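Local structure of glucose-6-phosphate dehydrogenase (Trypanosoma cruzi, 5AQ1) at residues B[57-62]-B[95-100]; B[45-50]-B[88-93]; B[223-228]-B[233-238]. The protein catalyses the NADP-dependent oxidation of glucose-6-phosphate to 6-phosphogluconolactone, the step that opens the pentose phosphate pathway and supplies NADPH for redox balance. All blocks are in the same frame, centred on the assembly; numbering follows the deposited sequence.

Contact 1. Residues B[57-62]-B[95-100]; sequences YCNGML and DERGCH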
ATOM      1  N   TYR B  57     -18.279  14.566 -41.547  1.00 41.80           N
ATOM      2  CA  TYR B  57     -19.069  15.598 -42.211  1.00 43.97           C
ATOM      3  C   TYR B  57     -20.448  15.702 -41.568  1.00 46.50           C
ATOM      4  O   TYR B  57     -20.886  16.792 -41.212  1.00 46.48           O
ATOM      5  CB  TYR B  57     -19.206  15.296 -43.705  1.00 44.50           C
ATOM      6  CG  TYR B  57     -19.886  16.392 -44.501  1.00 45.96           C
ATOM      7  CD1 TYR B  57     -19.198  17.553 -44.845  1.00 45.93           C
ATOM      8  CD2 TYR B  57     -21.213  16.262 -44.924  1.00 47.12           C
ATOM      9  CE1 TYR B  57     -19.808  18.560 -45.577  1.00 47.16           C
ATOM     10  CE2 TYR B  57     -21.833  17.264 -45.659  1.00 48.72           C
ATOM     11  CZ  TYR B  57     -21.127  18.410 -45.983  1.00 49.11           C
ATOM     12  OH  TYR B  57     -21.727  19.413 -46.712  1.00 50.95           O
ATOM     13  N   CYS B  58     -21.111  14.558 -41.403  1.00 50.66           N
ATOM     14  CA  CYS B  58     -22.471  14.509 -40.859  1.00 55.08           C
ATOM     15  C   CYS B  58     -22.596  15.005 -39.422  1.00 53.71           C
ATOM     16  O   CYS B  58     -23.648  15.509 -39.032  1.00 53.52           O
ATOM     17  CB  CYS B  58     -23.022  13.086 -40.937  1.00 61.08           C
ATOM     18  SG  CYS B  58     -23.363  12.505 -42.612  1.00 74.16           S
ATOM     19  N   ASN B  59     -21.535  14.853 -38.634  1.00 52.26           N
ATOM     20  CA  ASN B  59     -21.542  15.300 -37.242  1.00 52.44           C
ATOM     21  C   ASN B  59     -21.066  16.741 -37.074  1.00 50.91           C
ATOM     22  O   ASN B  59     -20.848  17.192 -35.951  1.00 51.47           O
ATOM     23  CB  ASN B  59     -20.686  14.366 -36.380  1.00 53.68           C
ATOM     24  CG  ASN B  59     -21.181  12.924 -36.401  1.00 56.06           C
ATOM     25  OD1 ASN B  59     -22.337  12.651 -36.724  1.00 54.57           O
ATOM     26  ND2 ASN B  59     -20.299  11.996 -36.051  1.00 58.50           N
ATOM     27  N   GLY B  60     -20.910  17.463 -38.183  1.00 50.01           N
ATOM     28  CA  GLY B  60     -20.443  18.848 -38.149  1.00 49.58           C
ATOM     29  C   GLY B  60     -19.004  18.984 -37.687  1.00 47.34           C
ATOM     30  O   GLY B  60     -18.619  20.012 -37.138  1.00 46.08           O
ATOM     31  N   MET B  61     -18.208  17.946 -37.916  1.00 47.81           N
ATOM     32  CA  MET B  61     -16.827  17.910 -37.451  1.00 47.70           C
ATOM     33  C   MET B  61     -15.854  18.371 -38.534  1.00 45.67           C
ATOM     34  O   MET B  61     -14.718  18.719 -38.232  1.00 45.95           O
ATOM     35  CB  MET B  61     -16.462  16.497 -36.999  1.00 51.00           C
ATOM     36  CG  MET B  61     -15.772  16.453 -35.649  1.00 54.86           C
ATOM     37  SD  MET B  61     -16.935  16.168 -34.305  1.00 59.35           S
ATOM     38  CE  MET B  61     -16.947  14.383 -34.294  1.00 57.69           C
ATOM     39  N   LEU B  62     -16.295  18.338 -39.792  1.00 44.72           N
ATOM     40  CA  LEU B  62     -15.563  18.945 -40.900  1.00 43.36           C
ATOM     41  C   LEU B  62     -16.260  20.234 -41.301  1.00 42.79           C
ATOM     42  O   LEU B  62     -17.477  20.344 -41.139  1.00 44.27           O
ATOM     43  CB  LEU B  62     -15.540  18.016 -42.110  1.00 43.89           C
ATOM     44  CG  LEU B  62     -14.773  16.703 -41.982  1.00 43.92           C
ATOM     45  CD1 LEU B  62     -14.897  15.913 -43.276  1.00 43.79           C
ATOM     46  CD2 LEU B  62     -13.313  16.958 -41.643  1.00 44.10           C
ATOM     47  N   ASP B  95     -29.721   5.880 -42.769  1.00132.28           N
ATOM     48  CA  ASP B  95     -31.101   6.116 -42.356  1.00139.74           C
ATOM     49  C   ASP B  95     -31.201   6.753 -40.970  1.00143.02           C
ATOM     50  O   ASP B  95     -32.168   7.450 -40.700  1.00147.35           O
ATOM     51  CB  ASP B  95     -31.914   4.819 -42.397  1.00138.14           C
ATOM     52  CG  ASP B  95     -32.036   4.244 -43.799  1.00136.64           C
ATOM     53  OD1 ASP B  95     -31.665   4.922 -44.782  1.00135.20           O
ATOM     54  OD2 ASP B  95     -32.511   3.101 -43.915  1.00130.60           O
ATOM     55  N   GLU B  96     -30.206   6.545 -40.105  1.00140.69           N
ATOM     56  CA  GLU B  96     -30.348   6.908 -38.689  1.00139.26           C
ATOM     57  C   GLU B  96     -30.462   8.425 -38.474  1.00136.67           C
ATOM     58  O   GLU B  96     -31.309   8.890 -37.706  1.00135.71           O
ATOM     59  CB  GLU B  96     -29.186   6.331 -37.874  1.00135.88           C
ATOM     60  CG  GLU B  96     -29.160   4.790 -37.840  1.00133.11           C
ATOM     61  CD  GLU B  96     -30.205   4.197 -36.918  1.00130.18           C
ATOM     62  OE1 GLU B  96     -30.052   4.364 -35.693  1.00128.41           O
ATOM     63  OE2 GLU B  96     -31.166   3.558 -37.409  1.00124.55           O
ATOM     64  N   ARG B  97     -29.602   9.176 -39.154  1.00129.50           N
ATOM     65  CA  ARG B  97     -29.678  10.639 -39.202  1.00121.16           C
ATOM     66  C   ARG B  97     -30.214  11.085 -40.555  1.00117.01           C
ATOM     67  O   ARG B  97     -30.116  10.342 -41.524  1.00114.91           O
ATOM     68  CB  ARG B  97     -28.292  11.228 -38.988  1.00116.10           C
ATOM     69  CG  ARG B  97     -27.824  11.126 -37.548  1.00112.49           C
ATOM     70  CD  ARG B  97     -26.494  11.841 -37.290  1.00110.38           C
ATOM     71  NE  ARG B  97     -25.225  11.088 -37.461  1.00110.61           N
ATOM     72  CZ  ARG B  97     -24.873  10.239 -38.438  1.00111.47           C
ATOM     73  NH1 ARG B  97     -25.667   9.910 -39.440  1.00111.11           N
ATOM     74  NH2 ARG B  97     -23.664   9.678 -38.395  1.00111.86           N
ATOM     75  N   GLY B  98     -30.782  12.288 -40.626  1.00113.79           N
ATOM     76  CA  GLY B  98     -31.137  12.893 -41.915  1.00110.30           C
ATOM     77  C   GLY B  98     -29.965  13.654 -42.512  1.00104.34           C
ATOM     78  O   GLY B  98     -30.086  14.836 -42.837  1.00102.43           O
ATOM     79  N   CYS B  99     -28.825  12.974 -42.652  1.00 97.52           N
ATOM     80  CA  CYS B  99     -27.632  13.571 -43.247  1.00 89.83           C
ATOM     81  C   CYS B  99     -27.615  13.226 -44.726  1.00 85.11           C
ATOM     82  O   CYS B  99     -27.659  12.049 -45.089  1.00 84.17           O
ATOM     83  CB  CYS B  99     -26.353  13.056 -42.581  1.00 88.26           C
ATOM     84  SG  CYS B  99     -24.834  13.739 -43.294  1.00 92.05           S
ATOM     85  N   HIS B 100     -27.547  14.251 -45.573  1.00 79.06           N
ATOM     86  CA  HIS B 100     -27.630  14.059 -47.017  1.00 76.58           C
ATOM     87  C   HIS B 100     -26.294  13.585 -47.583  1.00 71.69           C
ATOM     88  O   HIS B 100     -25.243  14.165 -47.298  1.00 70.24           O
ATOM     89  CB  HIS B 100     -28.086  15.351 -47.705  1.00 78.11           C
ATOM     90  CG  HIS B 100     -28.457  15.177 -49.147  1.00 81.37           C
ATOM     91  ND1 HIS B 100     -29.126  14.065 -49.618  1.00 84.31           N
ATOM     92  CD2 HIS B 100     -28.277  15.987 -50.216  1.00 81.43           C
ATOM     93  CE1 HIS B 100     -29.325  14.192 -50.918  1.00 84.56           C
ATOM     94  NE2 HIS B 100     -28.821  15.350 -51.305  1.00 84.60           N
TER
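A disulfide closes this surface contact in the dinucleotide-binding domain, tying the C-terminal end of helix 43-58 to the loop that precedes helix 101-105. Cys58 SG and Cys99 SG are covalently joined at 2.0 Å, and the torsion about the S-S bond is -81°, near the right angle at which sulfur lone pairs repel least. The two sulfurs reach each other differently: SG of Cys58 lies opposite its carbonyl carbon, whereas SG of Cys99 stands opposite its backbone N (chi1 179°), thrown out from the loop toward the helix end. Cys58 CA and Cys99 CA are 5.8 Å apart.

Beside the bridge, the Arg97 chain bends at chi3 and carries its guanidinium over Cys58, whose CB sits above the centre of one face, 4.2 Å from Arg97 CZ. Asn59 meets the same group at an angle, the amide and guanidinium planes turned 57° apart; Arg97 NE gives a weak, bent hydrogen bond to Asn59 OD1 at 3.4 Å. Gln55, one turn back on the helix, takes a second weak bond from Arg97 NH2. Gly60, with positive phi, is the C' residue of a Schellman motif ending the helix, a backbone conformation readily open to glycine, which lacks a CB. Leu417 of a second subunit packs on Asn59 and Met61.

An arginine suits a helix C-terminus, where backbone carbonyls would probably make the surroundings slightly negative, although Arg93 brings a second positive charge close. With the polar bonds weak, the covalent link is the strong element, and it would hold only while the cysteines stay oxidised.

Contact 2. Residues B[45-50]-B[88-93]; sequences AKKKTF and AGFFTR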
ATOM      1  N   ALA B  45      -9.092   3.026 -48.547  1.00 39.58           N
ATOM      2  CA  ALA B  45      -9.766   4.274 -48.881  1.00 40.41           C
ATOM      3  C   ALA B  45     -11.291   4.140 -48.851  1.00 40.98           C
ATOM      4  O   ALA B  45     -11.970   4.895 -48.150  1.00 40.34           O
ATOM      5  CB  ALA B  45      -9.300   4.777 -50.242  1.00 41.35           C
ATOM      6  N   LYS B  46     -11.819   3.181 -49.603  1.00 42.26           N
ATOM      7  CA  LYS B  46     -13.271   3.024 -49.723  1.00 45.50           C
ATOM      8  C   LYS B  46     -13.924   2.399 -48.491  1.00 45.59           C
ATOM      9  O   LYS B  46     -15.067   2.720 -48.170  1.00 45.65           O
ATOM     10  CB  LYS B  46     -13.637   2.221 -50.979  1.00 48.88           C
ATOM     11  CG  LYS B  46     -13.283   0.740 -50.935  1.00 50.54           C
ATOM     12  CD  LYS B  46     -13.614   0.044 -52.246  1.00 52.45           C
ATOM     13  CE  LYS B  46     -12.612  -1.055 -52.559  1.00 53.88           C
ATOM     14  NZ  LYS B  46     -13.038  -1.886 -53.718  1.00 55.24           N
ATOM     15  N   LYS B  47     -13.206   1.511 -47.807  1.00 45.72           N
ATOM     16  CA  LYS B  47     -13.771   0.785 -46.667  1.00 46.27           C
ATOM     17  C   LYS B  47     -13.679   1.543 -45.345  1.00 45.12           C
ATOM     18  O   LYS B  47     -14.541   1.381 -44.484  1.00 43.39           O
ATOM     19  CB  LYS B  47     -13.114  -0.589 -46.524  1.00 47.75           C
ATOM     20  CG  LYS B  47     -13.630  -1.598 -47.533  1.00 50.41           C
ATOM     21  CD  LYS B  47     -12.895  -2.922 -47.447  1.00 52.43           C
ATOM     22  CE  LYS B  47     -13.644  -4.001 -48.211  1.00 55.78           C
ATOM     23  NZ  LYS B  47     -12.750  -5.120 -48.604  1.00 58.06           N
ATOM     24  N   LYS B  48     -12.640   2.360 -45.186  1.00 45.49           N
ATOM     25  CA  LYS B  48     -12.397   3.057 -43.923  1.00 44.80           C
ATOM     26  C   LYS B  48     -12.290   4.575 -44.053  1.00 42.02           C
ATOM     27  O   LYS B  48     -12.987   5.307 -43.353  1.00 41.36           O
ATOM     28  CB  LYS B  48     -11.133   2.499 -43.263  1.00 46.61           C
ATOM     29  CG  LYS B  48     -11.256   1.048 -42.820  1.00 49.94           C
ATOM     30  CD  LYS B  48     -12.375   0.869 -41.803  1.00 53.41           C
ATOM     31  CE  LYS B  48     -12.415  -0.535 -41.226  1.00 57.56           C
ATOM     32  NZ  LYS B  48     -13.655  -0.734 -40.425  1.00 60.10           N
ATOM     33  N   THR B  49     -11.427   5.047 -44.944  1.00 39.91           N
ATOM     34  CA  THR B  49     -11.118   6.472 -45.022  1.00 38.37           C
ATOM     35  C   THR B  49     -12.330   7.329 -45.398  1.00 38.00           C
ATOM     36  O   THR B  49     -12.746   8.189 -44.623  1.00 36.40           O
ATOM     37  CB  THR B  49      -9.965   6.737 -46.009  1.00 38.81           C
ATOM     38  OG1 THR B  49      -8.964   5.722 -45.859  1.00 39.22           O
ATOM     39  CG2 THR B  49      -9.339   8.105 -45.753  1.00 38.89           C
ATOM     40  N   PHE B  50     -12.896   7.090 -46.578  1.00 38.48           N
ATOM     41  CA  PHE B  50     -14.029   7.891 -47.055  1.00 38.89           C
ATOM     42  C   PHE B  50     -15.270   7.769 -46.160  1.00 37.56           C
ATOM     43  O   PHE B  50     -15.932   8.776 -45.902  1.00 36.75           O
ATOM     44  CB  PHE B  50     -14.376   7.555 -48.516  1.00 40.69           C
ATOM     45  CG  PHE B  50     -13.395   8.104 -49.516  1.00 41.16           C
ATOM     46  CD1 PHE B  50     -13.264   9.474 -49.698  1.00 41.90           C
ATOM     47  CD2 PHE B  50     -12.608   7.251 -50.285  1.00 41.82           C
ATOM     48  CE1 PHE B  50     -12.357   9.984 -50.615  1.00 42.69           C
ATOM     49  CE2 PHE B  50     -11.705   7.755 -51.207  1.00 42.39           C
ATOM     50  CZ  PHE B  50     -11.577   9.124 -51.371  1.00 42.87           C
ATOM     51  N   ALA B  88     -20.176   5.431 -51.822  1.00 51.63           N
ATOM     52  CA  ALA B  88     -21.378   5.542 -50.992  1.00 51.37           C
ATOM     53  C   ALA B  88     -21.892   4.181 -50.512  1.00 50.58           C
ATOM     54  O   ALA B  88     -22.569   4.102 -49.492  1.00 49.32           O
ATOM     55  CB  ALA B  88     -22.472   6.294 -51.734  1.00 52.56           C
ATOM     56  N   GLY B  89     -21.566   3.121 -51.250  1.00 51.03           N
ATOM     57  CA  GLY B  89     -21.887   1.757 -50.840  1.00 51.47           C
ATOM     58  C   GLY B  89     -21.343   1.349 -49.480  1.00 50.70           C
ATOM     59  O   GLY B  89     -21.922   0.487 -48.821  1.00 52.23           O
ATOM     60  N   PHE B  90     -20.239   1.963 -49.056  1.00 49.91           N
ATOM     61  CA  PHE B  90     -19.614   1.634 -47.771  1.00 49.19           C
ATOM     62  C   PHE B  90     -19.979   2.585 -46.627  1.00 48.44           C
ATOM     63  O   PHE B  90     -19.488   2.420 -45.510  1.00 45.76           O
ATOM     64  CB  PHE B  90     -18.095   1.577 -47.931  1.00 49.23           C
ATOM     65  CG  PHE B  90     -17.628   0.500 -48.867  1.00 49.88           C
ATOM     66  CD1 PHE B  90     -17.483   0.756 -50.222  1.00 50.42           C
ATOM     67  CD2 PHE B  90     -17.331  -0.771 -48.392  1.00 49.66           C
ATOM     68  CE1 PHE B  90     -17.052  -0.235 -51.088  1.00 51.43           C
ATOM     69  CE2 PHE B  90     -16.900  -1.767 -49.254  1.00 50.28           C
ATOM     70  CZ  PHE B  90     -16.759  -1.498 -50.604  1.00 51.06           C
ATOM     71  N   PHE B  91     -20.841   3.566 -46.890  1.00 51.02           N
ATOM     72  CA  PHE B  91     -21.297   4.476 -45.838  1.00 53.14           C
ATOM     73  C   PHE B  91     -22.350   3.784 -44.978  1.00 57.59           C
ATOM     74  O   PHE B  91     -23.188   3.036 -45.485  1.00 58.54           O
ATOM     75  CB  PHE B  91     -21.890   5.771 -46.417  1.00 52.93           C
ATOM     76  CG  PHE B  91     -20.937   6.580 -47.264  1.00 51.81           C
ATOM     77  CD1 PHE B  91     -19.569   6.300 -47.315  1.00 50.97           C
ATOM     78  CD2 PHE B  91     -21.417   7.664 -47.991  1.00 50.92           C
ATOM     79  CE1 PHE B  91     -18.720   7.064 -48.099  1.00 50.84           C
ATOM     80  CE2 PHE B  91     -20.570   8.431 -48.771  1.00 50.31           C
ATOM     81  CZ  PHE B  91     -19.221   8.132 -48.824  1.00 50.06           C
ATOM     82  N   THR B  92     -22.306   4.053 -43.678  1.00 62.55           N
ATOM     83  CA  THR B  92     -23.234   3.452 -42.727  1.00 68.80           C
ATOM     84  C   THR B  92     -24.041   4.539 -42.027  1.00 76.47           C
ATOM     85  O   THR B  92     -23.759   5.732 -42.183  1.00 75.80           O
ATOM     86  CB  THR B  92     -22.491   2.603 -41.672  1.00 68.75           C
ATOM     87  OG1 THR B  92     -21.723   3.452 -40.809  1.00 66.84           O
ATOM     88  CG2 THR B  92     -21.576   1.584 -42.349  1.00 67.51           C
ATOM     89  N   ARG B  93     -25.047   4.110 -41.264  1.00 86.95           N
ATOM     90  CA  ARG B  93     -25.920   5.007 -40.506  1.00 93.39           C
ATOM     91  C   ARG B  93     -26.606   6.037 -41.409  1.00 96.42           C
ATOM     92  O   ARG B  93     -26.865   7.173 -41.000  1.00 98.77           O
ATOM     93  CB  ARG B  93     -25.117   5.700 -39.395  1.00 95.86           C
ATOM     94  CG  ARG B  93     -24.288   4.762 -38.504  1.00 95.62           C
ATOM     95  CD  ARG B  93     -24.433   5.067 -37.024  1.00 98.05           C
ATOM     96  NE  ARG B  93     -24.462   6.483 -36.692  1.00 99.86           N
ATOM     97  CZ  ARG B  93     -25.526   7.150 -36.232  1.00100.99           C
ATOM     98  NH1 ARG B  93     -26.720   6.574 -36.068  1.00101.51           N
ATOM     99  NH2 ARG B  93     -25.393   8.434 -35.947  1.00 98.39           N
TER
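Phe90 lays its ring against the aliphatic parts of Lys46 and Lys47, successive residues of helix 43-58. Lys46 CG stands over one ring face, 4.3 Å from the centroid of Phe90, in a CH-pi contact, and the next carbon, Lys46 CD, is 3.6 Å from Phe90 CE1. The lysine reaches this place with CG tucked between its backbone N and carbonyl carbon (chi1 70°). Lys47, extended beyond CG, comes in obliquely, its CG 3.7 Å from Phe90 CE2. Long methylene chains suit the spot, since they can cover an aromatic ring and still carry a charge beyond it: the ammonium of Lys47 forms a salt bridge with Asp43, and the Lys47 side chain lies about 6 Å from the bound NADPH. Phe90 CB also rests on the helix backbone, near Lys46 O.

Deeper in, Phe91 CE1 approaches Phe50 O at 3.9 Å and, more loosely, Phe50 CB. No hydrogen bond joins the two segments. Phe91 stacks on Phe54, a turn further along the helix, and touches Val101 and Leu105; it thus fixes the loop after helix 79-87 between helix 43-58, which follows strand 33-38 of the parallel sheet, and helix 101-105.

Contact 3. Residues B[223-228]-B[233-238]; sequences VTRFAN and ALWNSN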
ATOM      1  N   VAL B 223      -8.238   6.987 -18.910  1.00 32.75           N
ATOM      2  CA  VAL B 223      -9.212   7.578 -17.988  1.00 32.16           C
ATOM      3  C   VAL B 223      -9.531   6.601 -16.856  1.00 32.61           C
ATOM      4  O   VAL B 223      -9.615   6.985 -15.689  1.00 32.59           O
ATOM      5  CB  VAL B 223     -10.532   7.957 -18.702  1.00 32.15           C
ATOM      6  CG1 VAL B 223     -11.515   8.588 -17.721  1.00 31.97           C
ATOM      7  CG2 VAL B 223     -10.264   8.906 -19.861  1.00 32.55           C
ATOM      8  N   THR B 224      -9.724   5.338 -17.216  1.00 32.02           N
ATOM      9  CA  THR B 224     -10.021   4.291 -16.250  1.00 31.73           C
ATOM     10  C   THR B 224      -8.933   4.193 -15.183  1.00 32.10           C
ATOM     11  O   THR B 224      -9.230   4.062 -13.992  1.00 33.12           O
ATOM     12  CB  THR B 224     -10.165   2.933 -16.963  1.00 30.97           C
ATOM     13  OG1 THR B 224     -11.214   3.018 -17.935  1.00 30.70           O
ATOM     14  CG2 THR B 224     -10.483   1.829 -15.977  1.00 31.62           C
ATOM     15  N   ARG B 225      -7.677   4.268 -15.620  1.00 31.56           N
ATOM     16  CA  ARG B 225      -6.532   4.074 -14.735  1.00 31.50           C
ATOM     17  C   ARG B 225      -6.244   5.272 -13.832  1.00 32.49           C
ATOM     18  O   ARG B 225      -5.983   5.100 -12.637  1.00 32.94           O
ATOM     19  CB  ARG B 225      -5.279   3.762 -15.550  1.00 30.97           C
ATOM     20  CG  ARG B 225      -5.235   2.354 -16.119  1.00 31.10           C
ATOM     21  CD  ARG B 225      -3.842   2.039 -16.642  1.00 31.39           C
ATOM     22  NE  ARG B 225      -2.846   2.182 -15.584  1.00 31.15           N
ATOM     23  CZ  ARG B 225      -1.542   2.375 -15.773  1.00 31.87           C
ATOM     24  NH1 ARG B 225      -1.030   2.445 -16.994  1.00 31.87           N
ATOM     25  NH2 ARG B 225      -0.740   2.499 -14.718  1.00 33.46           N
ATOM     26  N   PHE B 226      -6.288   6.477 -14.399  1.00 31.86           N
ATOM     27  CA  PHE B 226      -5.751   7.657 -13.720  1.00 31.04           C
ATOM     28  C   PHE B 226      -6.784   8.694 -13.271  1.00 30.95           C
ATOM     29  O   PHE B 226      -6.413   9.699 -12.674  1.00 30.89           O
ATOM     30  CB  PHE B 226      -4.696   8.323 -14.603  1.00 30.81           C
ATOM     31  CG  PHE B 226      -3.564   7.409 -14.997  1.00 30.66           C
ATOM     32  CD1 PHE B 226      -2.722   6.868 -14.034  1.00 31.40           C
ATOM     33  CD2 PHE B 226      -3.329   7.103 -16.330  1.00 30.41           C
ATOM     34  CE1 PHE B 226      -1.676   6.033 -14.392  1.00 31.20           C
ATOM     35  CE2 PHE B 226      -2.283   6.272 -16.696  1.00 30.48           C
ATOM     36  CZ  PHE B 226      -1.454   5.735 -15.725  1.00 30.93           C
ATOM     37  N   ALA B 227      -8.066   8.462 -13.547  1.00 31.08           N
ATOM     38  CA  ALA B 227      -9.134   9.347 -13.055  1.00 32.02           C
ATOM     39  C   ALA B 227      -9.838   8.767 -11.831  1.00 32.28           C
ATOM     40  O   ALA B 227     -10.671   9.433 -11.216  1.00 32.79           O
ATOM     41  CB  ALA B 227     -10.149   9.618 -14.157  1.00 32.63           C
ATOM     42  N   ASN B 228      -9.484   7.536 -11.475  1.00 31.97           N
ATOM     43  CA  ASN B 228     -10.211   6.763 -10.480  1.00 32.70           C
ATOM     44  C   ASN B 228      -9.274   6.239  -9.403  1.00 33.68           C
ATOM     45  O   ASN B 228      -8.353   5.477  -9.701  1.00 33.11           O
ATOM     46  CB  ASN B 228     -10.893   5.585 -11.173  1.00 31.66           C
ATOM     47  CG  ASN B 228     -11.885   6.030 -12.220  1.00 30.83           C
ATOM     48  OD1 ASN B 228     -12.790   6.812 -11.935  1.00 30.62           O
ATOM     49  ND2 ASN B 228     -11.719   5.541 -13.441  1.00 30.74           N
ATOM     50  N   ALA B 233      -5.049   2.781  -7.023  1.00 35.81           N
ATOM     51  CA  ALA B 233      -4.511   2.080  -5.855  1.00 34.81           C
ATOM     52  C   ALA B 233      -4.204   0.601  -6.108  1.00 33.82           C
ATOM     53  O   ALA B 233      -3.331   0.029  -5.455  1.00 32.79           O
ATOM     54  CB  ALA B 233      -5.475   2.211  -4.684  1.00 34.90           C
ATOM     55  N   LEU B 234      -4.925  -0.011  -7.044  1.00 32.87           N
ATOM     56  CA  LEU B 234      -4.780  -1.436  -7.334  1.00 32.09           C
ATOM     57  C   LEU B 234      -3.790  -1.755  -8.447  1.00 30.45           C
ATOM     58  O   LEU B 234      -3.495  -2.925  -8.676  1.00 30.25           O
ATOM     59  CB  LEU B 234      -6.134  -2.029  -7.734  1.00 32.84           C
ATOM     60  CG  LEU B 234      -7.245  -2.005  -6.688  1.00 33.72           C
ATOM     61  CD1 LEU B 234      -8.584  -2.366  -7.317  1.00 34.16           C
ATOM     62  CD2 LEU B 234      -6.915  -2.947  -5.545  1.00 34.50           C
ATOM     63  N   TRP B 235      -3.271  -0.745  -9.137  1.00 30.29           N
ATOM     64  CA  TRP B 235      -2.624  -0.988 -10.433  1.00 30.39           C
ATOM     65  C   TRP B 235      -1.123  -1.270 -10.348  1.00 30.41           C
ATOM     66  O   TRP B 235      -0.309  -0.579 -10.959  1.00 30.60           O
ATOM     67  CB  TRP B 235      -2.903   0.174 -11.391  1.00 30.10           C
ATOM     68  CG  TRP B 235      -3.085  -0.286 -12.792  1.00 30.88           C
ATOM     69  CD1 TRP B 235      -2.105  -0.509 -13.716  1.00 31.09           C
ATOM     70  CD2 TRP B 235      -4.324  -0.609 -13.432  1.00 30.59           C
ATOM     71  NE1 TRP B 235      -2.659  -0.939 -14.897  1.00 30.41           N
ATOM     72  CE2 TRP B 235      -4.020  -1.007 -14.750  1.00 30.99           C
ATOM     73  CE3 TRP B 235      -5.661  -0.587 -13.025  1.00 30.73           C
ATOM     74  CZ2 TRP B 235      -5.010  -1.386 -15.667  1.00 31.91           C
ATOM     75  CZ3 TRP B 235      -6.645  -0.962 -13.938  1.00 31.51           C
ATOM     76  CH2 TRP B 235      -6.313  -1.356 -15.243  1.00 31.47           C
ATOM     77  N   ASN B 236      -0.763  -2.301  -9.593  1.00 30.81           N
ATOM     78  CA  ASN B 236       0.638  -2.674  -9.418  1.00 30.94           C
ATOM     79  C   ASN B 236       0.761  -4.127  -8.967  1.00 30.08           C
ATOM     80  O   ASN B 236      -0.250  -4.802  -8.766  1.00 29.82           O
ATOM     81  CB  ASN B 236       1.311  -1.727  -8.425  1.00 31.49           C
ATOM     82  CG  ASN B 236       0.634  -1.733  -7.074  1.00 32.99           C
ATOM     83  OD1 ASN B 236       0.360  -2.794  -6.517  1.00 35.26           O
ATOM     84  ND2 ASN B 236       0.349  -0.551  -6.541  1.00 33.16           N
ATOM     85  N   SER B 237       1.994  -4.595  -8.796  1.00 29.46           N
ATOM     86  CA  SER B 237       2.254  -6.006  -8.506  1.00 29.81           C
ATOM     87  C   SER B 237       1.768  -6.482  -7.134  1.00 30.12           C
ATOM     88  O   SER B 237       1.718  -7.689  -6.890  1.00 31.39           O
ATOM     89  CB  SER B 237       3.748  -6.306  -8.642  1.00 30.06           C
ATOM     90  OG  SER B 237       4.470  -5.758  -7.562  1.00 31.20           O
ATOM     91  N   ASN B 238       1.425  -5.553  -6.242  1.00 29.90           N
ATOM     92  CA  ASN B 238       0.860  -5.914  -4.938  1.00 30.21           C
ATOM     93  C   ASN B 238      -0.522  -6.541  -5.045  1.00 30.87           C
ATOM     94  O   ASN B 238      -0.858  -7.437  -4.269  1.00 32.75           O
ATOM     95  CB  ASN B 238       0.769  -4.693  -4.018  1.00 29.88           C
ATOM     96  CG  ASN B 238       2.125  -4.076  -3.722  1.00 29.50           C
ATOM     97  OD1 ASN B 238       3.167  -4.710  -3.908  1.00 29.55           O
ATOM     98  ND2 ASN B 238       2.115  -2.841  -3.235  1.00 29.01           N
TER
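Arg225 leaves helix 221-226 with CB directed at the loop 233-238, and from CG onward its side chain runs across one face of the Trp235 indole. CG stands almost squarely over the six-membered ring, 3.8 Å from its centroid and 12° off the normal, a CH-pi contact. CD follows over the CE2-NE1 side of the five-membered ring, 3.6 Å from Trp235 CE2. At chi3 (58°) the chain bends, which lets the guanidinium lie flat along the NE1-CD1 edge of that ring, partly overhanging it, with its plane only 18° from that of the indole. NE lies above the rim, 3.2 Å from Trp235 NE1; both are donors, so this closeness is a product of stacking and no hydrogen bond. CZ sits 4.0 Å from the centroid of the five-membered ring, an off-centre cation-pi contact, and NH2 ends beyond the rim, 3.5 Å from Trp235 CD1. The other guanidinium face is covered by Phe226, whose CZ lies over its centre.

The polar ends find partners on neighbouring backbone: Arg225 NH1 donates to the carbonyls of Leu280 and Met283, and Trp235 NE1 to that of Leu281. Asn228 ND2 bonds back to Thr224 O at 2.9 Å and nearly straight, while its OD1 accepts from Asn394 and Thr411 of a second subunit.

This flat cation can stay buried because one face lies on the indole and the other is covered by the CZ end of Phe226, while NH1 finds backbone carbonyls. Arginine and tryptophan therefore suit this place: both offer broad flat surfaces, and both carry donors for the same run of carbonyls at 280-283. Delocalised charge over the electron-rich indole would probably add to the attraction.

Contacts 1 and 2 share helix 43-58 and the connection from helix 79-87 to helix 101-105, with centres 14 Å apart, and their segments alternate along the chain. Contact 2 is partly buried and relies on aromatic and methylene packing near the NADPH site; contact 1, at the helix's far end, is a surface contact secured covalently. Contact 3 lies in the C-terminal domain sequence, about 37 Å from contact 1 and 38 Å from contact 2 between centres. It is buried and joins residues close in sequence through a stacked cation. Contacts 1 and 3 both touch the second subunit, whereas no other chain reaches the segments of contact 2.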